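Local coordinates for protein type I modular polyketide synthase (PDB 6IYR) that probably loads a malonyl-type extender unit from coenzyme A onto the acyl carrier protein, as the acyltransferase domain of a modular synthase that builds the polyketide salinomycin, at residues W43-S46 with A52-G55; G55-L60 with T102-L107; G218-E223 with Y370-N375; P349-S352 with E357-T360. One frame throughout, in Å; residues are numbered along the deposited sequence.

How the contacts relate
From the N terminus, contact 1 folds strand 41-47 back against the start of helix 50-65, closing a loop of only five residues. Contact 2 begins at Gly-55, where contact 1 ends, and closes a longer loop by packing the same helix on helix 97-108; together the two build one small sheet-and-helix unit. Contact 3 opens far along the chain, its centre about 46 Å from that of contact 2, and ties the turn after strand 215-218 to the end of helix 366-374. Within its long loop lies contact 4, the short hairpin 349-360. These last two touch, Glu-223 packing against Ser-352 and Phe-350. None of the loops cross.

Contact 1: W43-S46 with A52-G55; sequences WTVS and ALRG
Ser-46 and Leu-53 bring the backbones closest, their CA atoms 5.7 Å apart where strand 43-46 passes an early turn of the helix carrying residues 52-55. The side chain of Ser-46 leaves the far side of the strand, and its OG is hydrogen-bonded to Leu-86 N, so what it offers the helix is backbone: Ser-46 CA lies 3.8 Å from Leu-53 CD1. Val-45 points the other way, toward the helix, and makes the main contact. Its CG1 meets Leu-53 CD1 at 3.4 Å, tight for two methyl groups. The other branch, CG2, packs on Gln-56 one turn farther along the helix, so the valine is forked over two helical residues. Leu-53 does not point straight at the strand as it leaves its backbone; with CG anti to the backbone N (chi1 180°), the side chain extends until CD1 touches the strand. The same methyl also lies 3.8 Å from Val-45 O, wedged against both side chain and backbone. Leu-53 packs in addition on Ser-88 of the neighbouring strand. The side-chain contact is apolar, and the strand's backbone hydrogen bonds go instead to that neighbour, Val-45 pairing with Gly-90 and Trp-43 with Val-92. Trp-43, on the same side of the strand as Val-45, carries the packing down the helix to Leu-60 and Thr-64. This is a strand-turn-helix (beta-alpha) unit, the edge strand of a three-stranded antiparallel sheet covered by the helix that follows it, consistent with the alpha/beta linker that precedes acyltransferase domains in modular polyketide synthases.

Contact 2: G55-L60 with T102-L107; sequences GQAARL and TALDAL
Helical segments 55-60 and 102-107 run roughly antiparallel (149°), their axes 8.3 Å apart at closest, with Ala-57 CA 5.6 Å from Leu-104 CA. The small alanine allows this closeness. Its CB enters between Leu-104 and Leu-107, 3.7 Å from Leu-107 CG, with Leu-107 CD2 nearly as close. The same methyl also rests 4.0 Å from Leu-104 O. One turn along, Leu-60 CB faces the forked end of Leu-104 and lies 4.1 Å from Leu-104 CD2. Leu-104 sends its CG anti to its own carbonyl carbon (chi1 -69°), which carries both methyls across to the partner helix, where CD2 also reaches Ala-57 O at 4.0 Å. The side chains that meet are all apolar; at the margin Asp-105 OD1 forms a salt bridge with Arg-65 NH2, farther along the first helix. On the sheet side, Leu-104 rests on Trp-43 and Val-92, while Leu-107 rests on Val-92, Val-116 and Glu-118. Two nearly antiparallel helices are thereby laid side by side on a three-stranded antiparallel sheet, forming a two-layer alpha/beta sandwich.

Contact 3: G218-E223 with Y370-N375; sequences GHSQGE and YRNLRN. With PO4 (phosphate ion), chain B.
Ser-220, probably the nucleophile at the tip of a GxSxG elbow, is tied through its backbone to Asn-372, near the end of helix 366-374. Asn-372 ND2 donates to Ser-220 O at 3.2 Å, from above the carbonyl plane. That oxygen also accepts from Glu-223 N, which arrives from the opposite face, so two bonds grip this one oxygen. The same amide nitrogen gives a second bond to Glu-223 OE1 at 2.9 Å, bent to 134° and likewise met from above the carboxylate plane. A chi1 of 173° swings the amide of Asn-372 away from its own backbone nitrogen and across to both acceptors, while its OD1 takes a bond from Arg-245 NH2. Glu-223 OE1 is held further by Tyr-368 OH. Within the elbow, Gln-221 N donates to phosphate O3 at 3.0 Å; the ion, probably from the crystallisation liquor, sits doubtfully close to Ser-220 OG. Tyr-320, Ser-322, His-323 and Arg-245 also bind it. Ser-220 OG is hydrogen-bonded to His-323 NE2, and His-323 ND1 bonds to Asn-375 O just past the helix. A serine-histidine pair whose histidine is steadied by a backbone carbonyl at a strand-turn-helix elbow is characteristic of the acyltransferase active site.

Contact 4: P349-S352 with E357-T360; sequences PFLS and EFVT
Ser-352 N donates to Glu-357 O at 3.0 Å, approaching from above the carbonyl plane, and so closes the turn end of a short antiparallel beta hairpin. Farther from the turn, Val-359 N reaches Phe-350 O at 3.1 Å, nearly in line with the carbonyl bond. Phe-358 CA gives that oxygen a CA-H...O contact as well, at 3.2 Å. On the other side of the pair a water replaces a direct bond: it accepts from Phe-350 N and donates to Val-359 O. Ser-352 OG turns to Tyr-368 OH and to the backbone N atoms of Val-354 and Thr-355, within the connecting turn. Pro-349 and Leu-351 bond through their backbones to Val-216, which sets the hairpin beside strand 215-218, the strand leading into the probable nucleophile elbow. On one face of the hairpin, Phe-350 and Val-359 lie side by side, with Phe-350 CD1 3.6 Å from Val-359 CG2. The phenylalanine continues onto Glu-223, Ala-226 and Ala-227 of helix 222-230. On the other face Leu-351, which also packs on Ala-382 and Leu-386, sits over the Phe-358 ring. Its CB makes a CH-pi contact 4.2 Å from the ring centroid, and Pro-349 CB touches Phe-358 CE1 at 3.9 Å. Extended at chi1 (176°), Leu-351 places CD1 over the centre of that ring, where it also rests 3.4 Å from Glu-357 C.

Contact 1: W43-S46 with A52-G55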
loop_
_atom_site.group_PDB
_atom_site.type_symbol
_atom_site.label_atom_id
_atom_site.label_comp_id
_atom_site.label_asym_id
_atom_site.label_seq_id
_atom_site.Cartn_x
_atom_site.Cartn_y
_atom_site.Cartn_z
ATOM N N TRP A 43 -6.774 20.783 -10.486
ATOM C CA TRP A 43 -7.249 22.030 -9.940
ATOM C C TRP A 43 -7.927 21.683 -8.658
ATOM O O TRP A 43 -8.800 20.798 -8.638
ATOM C CB TRP A 43 -8.277 22.692 -10.869
ATOM C CG TRP A 43 -7.731 23.258 -12.146
ATOM C CD1 TRP A 43 -6.455 23.194 -12.608
ATOM C CD2 TRP A 43 -8.495 23.946 -13.158
ATOM N NE1 TRP A 43 -6.366 23.819 -13.856
ATOM C CE2 TRP A 43 -7.618 24.263 -14.210
ATOM C CE3 TRP A 43 -9.832 24.337 -13.255
ATOM C CZ2 TRP A 43 -8.044 24.943 -15.352
ATOM C CZ3 TRP A 43 -10.263 24.980 -14.413
ATOM C CH2 TRP A 43 -9.375 25.267 -15.442
ATOM N N THR A 44 -7.588 22.417 -7.603
ATOM C CA THR A 44 -8.138 22.164 -6.299
ATOM C C THR A 44 -9.099 23.274 -5.914
ATOM O O THR A 44 -8.914 24.416 -6.262
ATOM C CB THR A 44 -7.025 22.038 -5.228
ATOM O OG1 THR A 44 -6.270 23.241 -5.155
ATOM C CG2 THR A 44 -6.100 20.919 -5.587
ATOM N N VAL A 45 -10.167 22.911 -5.245
ATOM C CA VAL A 45 -11.028 23.892 -4.674
ATOM C C VAL A 45 -11.478 23.404 -3.298
ATOM O O VAL A 45 -11.443 22.197 -3.026
ATOM C CB VAL A 45 -12.223 24.108 -5.615
ATOM C CG1 VAL A 45 -13.087 22.865 -5.675
ATOM C CG2 VAL A 45 -13.025 25.316 -5.174
ATOM N N SER A 46 -11.828 24.327 -2.400
ATOM C CA SER A 46 -12.422 23.937 -1.126
ATOM C C SER A 46 -13.437 24.953 -0.631
ATOM O O SER A 46 -13.393 26.107 -1.006
ATOM C CB SER A 46 -11.332 23.795 -0.084
ATOM O OG SER A 46 -10.492 24.914 -0.138
ATOM N N ALA A 52 -21.456 24.823 -0.751
ATOM C CA ALA A 52 -20.593 25.889 -1.212
ATOM C C ALA A 52 -19.437 25.366 -2.074
ATOM O O ALA A 52 -18.950 26.088 -2.943
ATOM C CB ALA A 52 -20.043 26.676 -0.051
ATOM N N LEU A 53 -18.933 24.164 -1.778
ATOM C CA LEU A 53 -17.923 23.562 -2.641
ATOM C C LEU A 53 -18.483 23.495 -4.055
ATOM O O LEU A 53 -17.783 23.785 -5.009
ATOM C CB LEU A 53 -17.542 22.150 -2.203
ATOM C CG LEU A 53 -16.485 21.501 -3.108
ATOM C CD1 LEU A 53 -15.195 22.292 -3.048
ATOM C CD2 LEU A 53 -16.231 20.059 -2.716
ATOM N N ARG A 54 -19.720 23.034 -4.184
ATOM C CA ARG A 54 -20.319 22.831 -5.484
ATOM C C ARG A 54 -20.510 24.167 -6.204
ATOM O O ARG A 54 -20.349 24.256 -7.421
ATOM C CB ARG A 54 -21.632 22.075 -5.330
ATOM C CG ARG A 54 -21.422 20.580 -5.153
ATOM C CD ARG A 54 -22.722 19.799 -5.201
ATOM N NE ARG A 54 -23.280 19.629 -3.859
ATOM C CZ ARG A 54 -24.386 20.218 -3.412
ATOM N NH1 ARG A 54 -24.754 20.039 -2.151
ATOM N NH2 ARG A 54 -25.125 20.984 -4.214
ATOM N N GLY A 55 -20.737 25.216 -5.424
ATOM C CA GLY A 55 -20.742 26.567 -5.937
ATOM C C GLY A 55 -19.401 27.038 -6.457
ATOM O O GLY A 55 -19.316 27.771 -7.444
#

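Contact 2: G55-L60 with T102-L107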
loop_
_atom_site.group_PDB
_atom_site.type_symbol
_atom_site.label_atom_id
_atom_site.label_comp_id
_atom_site.label_asym_id
_atom_site.label_seq_id
_atom_site.Cartn_x
_atom_site.Cartn_y
_atom_site.Cartn_z
ATOM N N GLY A 55 -20.737 25.216 -5.424
ATOM C CA GLY A 55 -20.742 26.567 -5.937
ATOM C C GLY A 55 -19.401 27.038 -6.457
ATOM O O GLY A 55 -19.316 27.771 -7.444
ATOM N N GLN A 56 -18.348 26.743 -5.729
ATOM C CA GLN A 56 -17.007 27.042 -6.227
ATOM C C GLN A 56 -16.715 26.335 -7.548
ATOM O O GLN A 56 -16.073 26.888 -8.439
ATOM C CB GLN A 56 -15.994 26.615 -5.193
ATOM C CG GLN A 56 -16.039 27.459 -3.948
ATOM C CD GLN A 56 -15.076 28.598 -4.070
ATOM O OE1 GLN A 56 -13.948 28.509 -3.589
ATOM N NE2 GLN A 56 -15.427 29.568 -4.898
ATOM N N ALA A 57 -17.138 25.083 -7.652
ATOM C CA ALA A 57 -17.001 24.351 -8.899
ATOM C C ALA A 57 -17.728 25.064 -10.066
ATOM O O ALA A 57 -17.181 25.189 -11.151
ATOM C CB ALA A 57 -17.492 22.922 -8.737
ATOM N N ALA A 58 -18.916 25.587 -9.803
ATOM C CA ALA A 58 -19.707 26.265 -10.825
ATOM C C ALA A 58 -19.086 27.583 -11.214
ATOM O O ALA A 58 -18.962 27.856 -12.389
ATOM C CB ALA A 58 -21.136 26.474 -10.350
ATOM N N ARG A 59 -18.586 28.342 -10.242
ATOM C CA ARG A 59 -17.865 29.572 -10.542
ATOM C C ARG A 59 -16.655 29.300 -11.415
ATOM O O ARG A 59 -16.361 30.058 -12.332
ATOM C CB ARG A 59 -17.421 30.326 -9.277
ATOM C CG ARG A 59 -18.479 30.518 -8.197
ATOM C CD ARG A 59 -19.784 31.075 -8.747
ATOM N NE ARG A 59 -19.681 32.503 -9.039
ATOM C CZ ARG A 59 -20.630 33.228 -9.631
ATOM N NH1 ARG A 59 -20.436 34.527 -9.836
ATOM N NH2 ARG A 59 -21.770 32.663 -10.020
ATOM N N LEU A 60 -15.912 28.259 -11.076
ATOM C CA LEU A 60 -14.741 27.904 -11.842
ATOM C C LEU A 60 -15.149 27.507 -13.234
ATOM O O LEU A 60 -14.523 27.887 -14.177
ATOM C CB LEU A 60 -13.963 26.779 -11.183
ATOM C CG LEU A 60 -12.603 27.144 -10.618
ATOM C CD1 LEU A 60 -11.911 25.879 -10.149
ATOM C CD2 LEU A 60 -11.765 27.827 -11.677
ATOM N N THR A 102 -15.886 19.374 -18.443
ATOM C CA THR A 102 -16.629 18.175 -18.156
ATOM C C THR A 102 -16.513 17.803 -16.684
ATOM O O THR A 102 -17.494 17.421 -16.053
ATOM C CB THR A 102 -16.105 17.024 -19.007
ATOM O OG1 THR A 102 -16.186 17.402 -20.381
ATOM C CG2 THR A 102 -16.878 15.747 -18.753
ATOM N N ALA A 103 -15.312 17.916 -16.131
ATOM C CA ALA A 103 -15.099 17.512 -14.733
ATOM C C ALA A 103 -15.742 18.507 -13.756
ATOM O O ALA A 103 -16.470 18.105 -12.857
ATOM C CB ALA A 103 -13.609 17.388 -14.460
ATOM N N LEU A 104 -15.623 19.804 -14.028
ATOM C CA LEU A 104 -16.233 20.794 -13.147
ATOM C C LEU A 104 -17.763 20.781 -13.156
ATOM O O LEU A 104 -18.406 21.116 -12.174
ATOM C CB LEU A 104 -15.746 22.184 -13.481
ATOM C CG LEU A 104 -14.283 22.446 -13.140
ATOM C CD1 LEU A 104 -13.748 23.622 -13.935
ATOM C CD2 LEU A 104 -14.107 22.680 -11.659
ATOM N N ASP A 105 -18.353 20.485 -14.290
ATOM C CA ASP A 105 -19.790 20.473 -14.360
ATOM C C ASP A 105 -20.296 19.294 -13.530
ATOM O O ASP A 105 -21.303 19.411 -12.825
ATOM C CB ASP A 105 -20.243 20.339 -15.806
ATOM C CG ASP A 105 -20.351 21.703 -16.528
ATOM O OD1 ASP A 105 -20.201 22.772 -15.897
ATOM O OD2 ASP A 105 -20.642 21.693 -17.730
ATOM N N ALA A 106 -19.589 18.164 -13.616
ATOM C CA ALA A 106 -19.945 17.006 -12.790
ATOM C C ALA A 106 -19.775 17.312 -11.306
ATOM O O ALA A 106 -20.649 17.016 -10.497
ATOM C CB ALA A 106 -19.147 15.787 -13.193
ATOM N N LEU A 107 -18.666 17.943 -10.953
ATOM C CA LEU A 107 -18.432 18.319 -9.575
ATOM C C LEU A 107 -19.532 19.251 -9.086
ATOM O O LEU A 107 -20.036 19.116 -7.965
ATOM C CB LEU A 107 -17.039 18.952 -9.433
ATOM C CG LEU A 107 -16.594 19.358 -8.041
ATOM C CD1 LEU A 107 -16.591 18.162 -7.085
ATOM C CD2 LEU A 107 -15.212 19.976 -8.147
#

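Contact 3: G218-E223 with Y370-N375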
loop_
_atom_site.group_PDB
_atom_site.type_symbol
_atom_site.label_atom_id
_atom_site.label_comp_id
_atom_site.label_asym_id
_atom_site.label_seq_id
_atom_site.Cartn_x
_atom_site.Cartn_y
_atom_site.Cartn_z
ATOM N N GLY A 218 3.458 -2.910 8.285
ATOM C CA GLY A 218 3.753 -3.869 7.233
ATOM C C GLY A 218 3.049 -5.184 7.516
ATOM O O GLY A 218 2.657 -5.484 8.669
ATOM N N HIS A 219 2.777 -5.909 6.439
ATOM C CA HIS A 219 2.058 -7.158 6.508
ATOM C C HIS A 219 2.984 -8.236 5.936
ATOM O O HIS A 219 3.375 -8.207 4.790
ATOM C CB HIS A 219 0.732 -7.059 5.745
ATOM C CG HIS A 219 -0.197 -8.204 5.992
ATOM N ND1 HIS A 219 0.118 -9.493 5.638
ATOM C CD2 HIS A 219 -1.470 -8.237 6.443
ATOM C CE1 HIS A 219 -0.886 -10.287 5.954
ATOM N NE2 HIS A 219 -1.865 -9.549 6.439
ATOM N N SER A 220 3.421 -9.142 6.790
ATOM C CA SER A 220 4.436 -10.112 6.407
ATOM C C SER A 220 5.646 -9.448 5.752
ATOM O O SER A 220 6.334 -8.643 6.392
ATOM C CB SER A 220 3.828 -11.191 5.478
ATOM O OG SER A 220 4.679 -12.342 5.427
ATOM N N GLN A 221 6.008 -9.916 4.563
ATOM C CA GLN A 221 7.126 -9.374 3.785
ATOM C C GLN A 221 7.044 -7.861 3.694
ATOM O O GLN A 221 8.048 -7.200 3.473
ATOM C CB GLN A 221 7.132 -9.958 2.360
ATOM C CG GLN A 221 5.804 -9.757 1.615
ATOM C CD GLN A 221 5.644 -10.625 0.362
ATOM O OE1 GLN A 221 5.086 -11.743 0.418
ATOM N NE2 GLN A 221 5.983 -10.040 -0.801
ATOM N N GLY A 222 5.840 -7.321 3.848
ATOM C CA GLY A 222 5.662 -5.904 3.734
ATOM C C GLY A 222 6.459 -5.154 4.782
ATOM O O GLY A 222 6.836 -4.018 4.560
ATOM N N GLU A 223 6.738 -5.804 5.904
ATOM C CA GLU A 223 7.503 -5.178 6.995
ATOM C C GLU A 223 8.899 -4.839 6.570
ATOM O O GLU A 223 9.472 -3.865 7.067
ATOM C CB GLU A 223 7.531 -6.042 8.262
ATOM C CG GLU A 223 6.281 -5.982 9.080
ATOM C CD GLU A 223 6.513 -6.293 10.540
ATOM O OE1 GLU A 223 7.395 -7.119 10.836
ATOM O OE2 GLU A 223 5.747 -5.762 11.374
ATOM N N TYR A 370 12.967 -13.895 10.942
ATOM C CA TYR A 370 12.396 -15.223 11.111
ATOM C C TYR A 370 11.047 -15.230 11.806
ATOM O O TYR A 370 10.124 -15.954 11.387
ATOM C CB TYR A 370 13.332 -16.209 11.814
ATOM C CG TYR A 370 12.683 -17.559 12.002
ATOM C CD1 TYR A 370 12.467 -18.374 10.929
ATOM C CD2 TYR A 370 12.149 -17.940 13.225
ATOM C CE1 TYR A 370 11.828 -19.594 11.069
ATOM C CE2 TYR A 370 11.479 -19.149 13.373
ATOM C CZ TYR A 370 11.310 -19.965 12.265
ATOM O OH TYR A 370 10.674 -21.175 12.383
ATOM N N ARG A 371 10.936 -14.521 12.919
ATOM C CA ARG A 371 9.660 -14.462 13.598
ATOM C C ARG A 371 8.548 -13.964 12.732
ATOM O O ARG A 371 7.389 -14.323 12.957
ATOM C CB ARG A 371 9.706 -13.581 14.836
ATOM C CG ARG A 371 10.055 -14.325 16.112
ATOM C CD ARG A 371 9.894 -13.424 17.333
ATOM N NE ARG A 371 10.749 -13.883 18.422
ATOM C CZ ARG A 371 11.982 -13.442 18.667
ATOM N NH1 ARG A 371 12.674 -13.965 19.678
ATOM N NH2 ARG A 371 12.514 -12.467 17.929
ATOM N N ASN A 372 8.859 -12.924 11.974
ATOM C CA ASN A 372 7.893 -12.324 11.049
ATOM C C ASN A 372 7.315 -13.406 10.140
ATOM O O ASN A 372 6.108 -13.525 10.020
ATOM C CB ASN A 372 8.597 -11.284 10.196
ATOM C CG ASN A 372 7.718 -10.733 9.093
ATOM O OD1 ASN A 372 7.613 -11.330 8.014
ATOM N ND2 ASN A 372 7.160 -9.539 9.319
ATOM N N LEU A 373 8.198 -14.220 9.564
ATOM C CA LEU A 373 7.792 -15.314 8.655
ATOM C C LEU A 373 7.032 -16.431 9.362
ATOM O O LEU A 373 6.079 -16.992 8.821
ATOM C CB LEU A 373 9.021 -15.871 7.940
ATOM C CG LEU A 373 8.784 -16.864 6.801
ATOM C CD1 LEU A 373 7.957 -16.241 5.678
ATOM C CD2 LEU A 373 10.159 -17.269 6.294
ATOM N N ARG A 374 7.411 -16.697 10.601
ATOM C CA ARG A 374 6.890 -17.832 11.338
ATOM C C ARG A 374 5.565 -17.565 12.007
ATOM O O ARG A 374 4.733 -18.460 12.149
ATOM C CB ARG A 374 7.918 -18.287 12.384
ATOM C CG ARG A 374 7.395 -19.366 13.323
ATOM C CD ARG A 374 7.165 -20.680 12.594
ATOM N NE ARG A 374 6.663 -21.741 13.491
ATOM C CZ ARG A 374 5.387 -21.910 13.807
ATOM N NH1 ARG A 374 4.467 -21.028 13.437
ATOM N NH2 ARG A 374 5.014 -22.969 14.501
ATOM N N ASN A 375 5.314 -16.332 12.392
ATOM C CA ASN A 375 4.188 -16.055 13.248
ATOM C C ASN A 375 3.028 -15.327 12.584
ATOM O O ASN A 375 3.204 -14.693 11.568
ATOM C CB ASN A 375 4.679 -15.278 14.450
ATOM C CG ASN A 375 5.455 -16.172 15.396
ATOM O OD1 ASN A 375 4.862 -16.977 16.107
ATOM N ND2 ASN A 375 6.718 -16.249 15.180
HETATM P P PO4 B . 4.513 -13.639 2.709
HETATM O O1 PO4 B . 3.583 -13.425 1.530
HETATM O O2 PO4 B . 5.675 -14.639 2.588
HETATM O O3 PO4 B . 5.095 -12.252 2.930
HETATM O O4 PO4 B . 3.634 -14.182 3.804
#

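Contact 4: P349-S352 with E357-T360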
loop_
_atom_site.group_PDB
_atom_site.type_symbol
_atom_site.label_atom_id
_atom_site.label_comp_id
_atom_site.label_asym_id
_atom_site.label_seq_id
_atom_site.Cartn_x
_atom_site.Cartn_y
_atom_site.Cartn_z
ATOM N N PRO A 349 8.110 6.113 13.143
ATOM C CA PRO A 349 7.562 5.098 14.003
ATOM C C PRO A 349 7.158 3.840 13.202
ATOM O O PRO A 349 6.480 3.953 12.153
ATOM C CB PRO A 349 6.338 5.779 14.591
ATOM C CG PRO A 349 6.728 7.253 14.667
ATOM C CD PRO A 349 7.640 7.470 13.487
ATOM N N PHE A 350 7.532 2.673 13.732
ATOM C CA PHE A 350 7.295 1.363 13.103
ATOM C C PHE A 350 6.523 0.486 14.083
ATOM O O PHE A 350 7.025 0.119 15.162
ATOM C CB PHE A 350 8.643 0.747 12.712
ATOM C CG PHE A 350 8.546 -0.618 12.052
ATOM C CD1 PHE A 350 8.205 -1.746 12.791
ATOM C CD2 PHE A 350 9.042 -0.805 10.783
ATOM C CE1 PHE A 350 8.128 -2.989 12.178
ATOM C CE2 PHE A 350 9.058 -2.055 10.186
ATOM C CZ PHE A 350 8.604 -3.154 10.883
ATOM N N LEU A 351 5.248 0.263 13.770
ATOM C CA LEU A 351 4.391 -0.543 14.583
ATOM C C LEU A 351 4.406 -1.994 14.072
ATOM O O LEU A 351 3.906 -2.297 13.002
ATOM C CB LEU A 351 2.996 0.030 14.624
ATOM C CG LEU A 351 1.955 -0.789 15.380
ATOM C CD1 LEU A 351 2.415 -1.123 16.789
ATOM C CD2 LEU A 351 0.617 -0.055 15.409
ATOM N N SER A 352 5.056 -2.870 14.827
ATOM C CA SER A 352 5.225 -4.269 14.438
ATOM C C SER A 352 3.904 -4.992 14.440
ATOM O O SER A 352 3.145 -4.986 15.422
ATOM C CB SER A 352 6.183 -4.972 15.385
ATOM O OG SER A 352 6.359 -6.336 15.025
ATOM N N GLU A 357 3.772 -3.996 18.916
ATOM C CA GLU A 357 4.304 -2.769 19.570
ATOM C C GLU A 357 5.183 -1.960 18.648
ATOM O O GLU A 357 5.761 -2.493 17.724
ATOM C CB GLU A 357 5.143 -3.144 20.805
ATOM C CG GLU A 357 4.434 -2.765 22.090
ATOM C CD GLU A 357 3.854 -3.970 22.749
ATOM O OE1 GLU A 357 4.609 -4.953 22.850
ATOM O OE2 GLU A 357 2.686 -3.923 23.195
ATOM N N PHE A 358 5.320 -0.662 18.936
ATOM C CA PHE A 358 6.303 0.150 18.264
ATOM C C PHE A 358 7.665 -0.321 18.684
ATOM O O PHE A 358 7.852 -0.770 19.819
ATOM C CB PHE A 358 6.141 1.609 18.667
ATOM C CG PHE A 358 4.914 2.253 18.116
ATOM C CD1 PHE A 358 4.902 2.727 16.828
ATOM C CD2 PHE A 358 3.819 2.451 18.904
ATOM C CE1 PHE A 358 3.794 3.359 16.319
ATOM C CE2 PHE A 358 2.695 3.054 18.396
ATOM C CZ PHE A 358 2.698 3.554 17.121
ATOM N N VAL A 359 8.595 -0.280 17.754
ATOM C CA VAL A 359 9.930 -0.789 17.994
ATOM C C VAL A 359 10.887 0.370 17.893
ATOM O O VAL A 359 10.620 1.391 17.239
ATOM C CB VAL A 359 10.387 -1.866 16.971
ATOM C CG1 VAL A 359 9.486 -3.061 17.030
ATOM C CG2 VAL A 359 10.478 -1.298 15.561
ATOM N N THR A 360 12.043 0.182 18.493
ATOM C CA THR A 360 13.130 1.082 18.279
ATOM C C THR A 360 13.704 0.965 16.878
ATOM O O THR A 360 14.104 1.971 16.269
ATOM C CB THR A 360 14.234 0.848 19.347
ATOM O OG1 THR A 360 13.714 1.203 20.632
ATOM C CG2 THR A 360 15.433 1.721 19.042
HETATM O O HOH W 1 8.685 2.990 16.347
#